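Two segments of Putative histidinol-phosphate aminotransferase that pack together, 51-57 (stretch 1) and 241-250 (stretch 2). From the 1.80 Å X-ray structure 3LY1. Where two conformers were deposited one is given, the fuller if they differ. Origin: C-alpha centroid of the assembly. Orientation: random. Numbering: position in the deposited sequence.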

# COMPACT_ATOMS: atom_id res chain seq x y z
N ASN A 51 15.63 -2.62 5.53
CA ASN A 51 16.85 -2.47 4.76
C ASN A 51 16.72 -2.84 3.27
O ASN A 51 17.35 -2.23 2.40
N GLU A 52 15.87 -3.82 2.99
CA GLU A 52 15.63 -4.30 1.63
C GLU A 52 14.97 -3.20 0.80
O GLU A 52 15.26 -3.06 -0.39
N ILE A 53 14.06 -2.46 1.43
CA ILE A 53 13.40 -1.30 0.80
C ILE A 53 14.41 -0.20 0.46
O ILE A 53 14.34 0.42 -0.60
N LEU A 54 15.34 0.04 1.37
CA LEU A 54 16.45 0.97 1.09
C LEU A 54 17.25 0.49 -0.12
O LEU A 54 17.53 1.27 -1.03
N MSE A 55 17.60 -0.80 -0.18
CA MSE A 55 18.34 -1.32 -1.30
C MSE A 55 17.60 -1.20 -2.65
O MSE A 55 18.22 -0.87 -3.69
N LEU A 56 16.32 -1.52 -2.66
CA LEU A 56 15.49 -1.39 -3.88
C LEU A 56 15.43 0.07 -4.35
O LEU A 56 15.56 0.35 -5.53
N GLY A 57 15.26 0.99 -3.41
CA GLY A 57 15.27 2.44 -3.71
C GLY A 57 16.58 2.87 -4.38
O GLY A 57 16.57 3.58 -5.38
N GLY A 241 4.82 6.24 4.52
CA GLY A 241 6.17 5.80 4.34
C GLY A 241 6.32 4.91 3.13
O GLY A 241 5.44 4.82 2.27
N GLU A 242 7.49 4.30 3.05
CA GLU A 242 7.78 3.33 2.02
C GLU A 242 7.87 1.99 2.73
O GLU A 242 8.91 1.64 3.29
N LYS A 243 6.77 1.23 2.70
CA LYS A 243 6.62 0.03 3.51
C LYS A 243 6.03 -1.06 2.60
O LYS A 243 4.92 -1.56 2.83
N ILE A 244 6.80 -1.38 1.57
CA ILE A 244 6.43 -2.35 0.55
C ILE A 244 6.53 -3.73 1.17
O ILE A 244 7.33 -3.97 2.08
N ASN A 245 5.74 -4.66 0.67
CA ASN A 245 5.72 -6.00 1.21
C ASN A 245 7.01 -6.77 0.88
O ASN A 245 7.65 -6.52 -0.15
N PHE A 246 7.41 -7.64 1.79
CA PHE A 246 8.71 -8.34 1.71
C PHE A 246 8.86 -9.18 0.44
O PHE A 246 9.88 -9.13 -0.21
N SER A 247 7.85 -9.94 0.06
CA SER A 247 7.96 -10.77 -1.13
C SER A 247 8.08 -9.90 -2.38
O SER A 247 8.87 -10.18 -3.24
N GLY A 248 7.29 -8.84 -2.45
CA GLY A 248 7.37 -7.91 -3.54
C GLY A 248 8.71 -7.21 -3.67
O GLY A 248 9.23 -7.10 -4.78
N VAL A 249 9.28 -6.76 -2.54
CA VAL A 249 10.57 -6.07 -2.55
C VAL A 249 11.67 -7.03 -3.05
O VAL A 249 12.47 -6.69 -3.92
N ASP A 250 11.70 -8.24 -2.50
CA ASP A 250 12.72 -9.22 -2.92
C ASP A 250 12.46 -9.73 -4.35
O ASP A 250 13.40 -10.04 -5.10

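A largely apolar contact, with no hydrogen bond crossing it, sets one face of helix 51-57 against the loop and first helical turn of 241-250. Ile53, Glu52 and Leu56 point toward the second stretch, and Ile53 is covered most. Its chi1 m, chi2 t side chain extends across the loop: CD1 lies 3.5 Å from Glu242 O and 3.4 Å from Ile244 N, a buried amide left without a polar partner, while CG1 meets Val249 CG2 at 3.6 Å. Ile244 (m, m) adds its CB, 4.3 Å from Ile53 CD1. Val249 (chi1 t) points back between neighbours one turn apart: its CG1 sits 3.7 Å from Glu52 CB and 4.2 Å from CD2 of Leu56 (t, p). Glu52 (m, p) folds its chain so that CD comes 3.6 Å from Phe246 CZ, approaching the ring obliquely; the Phe246 CA-to-CB bond runs sideways, but its ring end comes nearer. Asp250 starts away, yet its OD1 reaches within 3.8 Å of Glu52 CG. Beneath this packing, Asn245 (chi1 p) points away and caps the second helix, its OD1 accepting from Gly248 N at 2.9 Å. Gly248 suits that arrangement, since a CB there would clash with Asn245 ND2.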

# COMPACT_ATOMS: atom_id res chain seq x y z
CB ASN A 51 17.98 -3.29 5.36
CG ASN A 51 19.30 -2.95 4.73
OD1 ASN A 51 19.81 -1.83 4.89
ND2 ASN A 51 19.84 -3.88 3.96
CB GLU A 52 14.78 -5.58 1.66
CG GLU A 52 15.49 -6.83 2.27
CD GLU A 52 15.53 -6.88 3.82
OE1 GLU A 52 14.87 -6.09 4.51
OE2 GLU A 52 16.26 -7.74 4.37
CB ILE A 53 12.27 -0.80 1.66
CG1 ILE A 53 11.08 -1.77 1.52
CG2 ILE A 53 11.86 0.69 1.31
CD1 ILE A 53 9.98 -1.62 2.61
CB LEU A 54 17.34 1.19 2.34
CG LEU A 54 16.72 1.95 3.53
CD1 LEU A 54 17.70 2.03 4.70
CD2 LEU A 54 16.32 3.37 3.15
CB MSE A 55 18.72 -2.79 -1.05
CG MSE A 55 19.53 -3.03 0.22
SE MSE A 55 21.30 -2.22 0.22
CE MSE A 55 21.02 -0.74 1.48
CB LEU A 56 14.07 -1.93 -3.65
CG LEU A 56 13.10 -1.93 -4.84
CD1 LEU A 56 13.71 -2.65 -6.06
CD2 LEU A 56 11.76 -2.54 -4.44
CB GLU A 242 9.08 3.67 1.30
CG GLU A 242 8.99 4.94 0.45
CD GLU A 242 10.33 5.43 -0.06
OE1 GLU A 242 11.07 6.05 0.75
OE2 GLU A 242 10.66 5.18 -1.26
CB LYS A 243 5.72 0.29 4.71
CG LYS A 243 6.22 1.41 5.63
CD LYS A 243 5.31 1.61 6.80
CE LYS A 243 5.85 2.68 7.76
NZ LYS A 243 5.04 2.79 8.98
CB ILE A 244 7.36 -2.17 -0.71
CG1 ILE A 244 7.31 -0.72 -1.20
CG2 ILE A 244 6.92 -3.02 -1.87
CD1 ILE A 244 5.88 -0.25 -1.55
CB ASN A 245 4.44 -6.74 0.80
CG ASN A 245 4.55 -7.44 -0.51
OD1 ASN A 245 5.05 -8.57 -0.60
ND2 ASN A 245 4.07 -6.79 -1.54
CB PHE A 246 8.92 -9.24 2.93
CG PHE A 246 10.29 -9.17 3.51
CD1 PHE A 246 11.42 -9.37 2.72
CD2 PHE A 246 10.45 -9.00 4.87
CE1 PHE A 246 12.67 -9.33 3.28
CE2 PHE A 246 11.72 -8.97 5.44
CZ PHE A 246 12.82 -9.12 4.64
CB SER A 247 6.77 -11.73 -1.28
OG SER A 247 6.72 -12.59 -0.17
CB VAL A 249 10.95 -5.52 -1.16
CG1 VAL A 249 12.40 -5.08 -1.15
CG2 VAL A 249 10.00 -4.37 -0.76
CB ASP A 250 12.78 -10.40 -1.95
CG ASP A 250 13.57 -10.11 -0.66
OD1 ASP A 250 14.11 -8.99 -0.48
OD2 ASP A 250 13.69 -11.04 0.17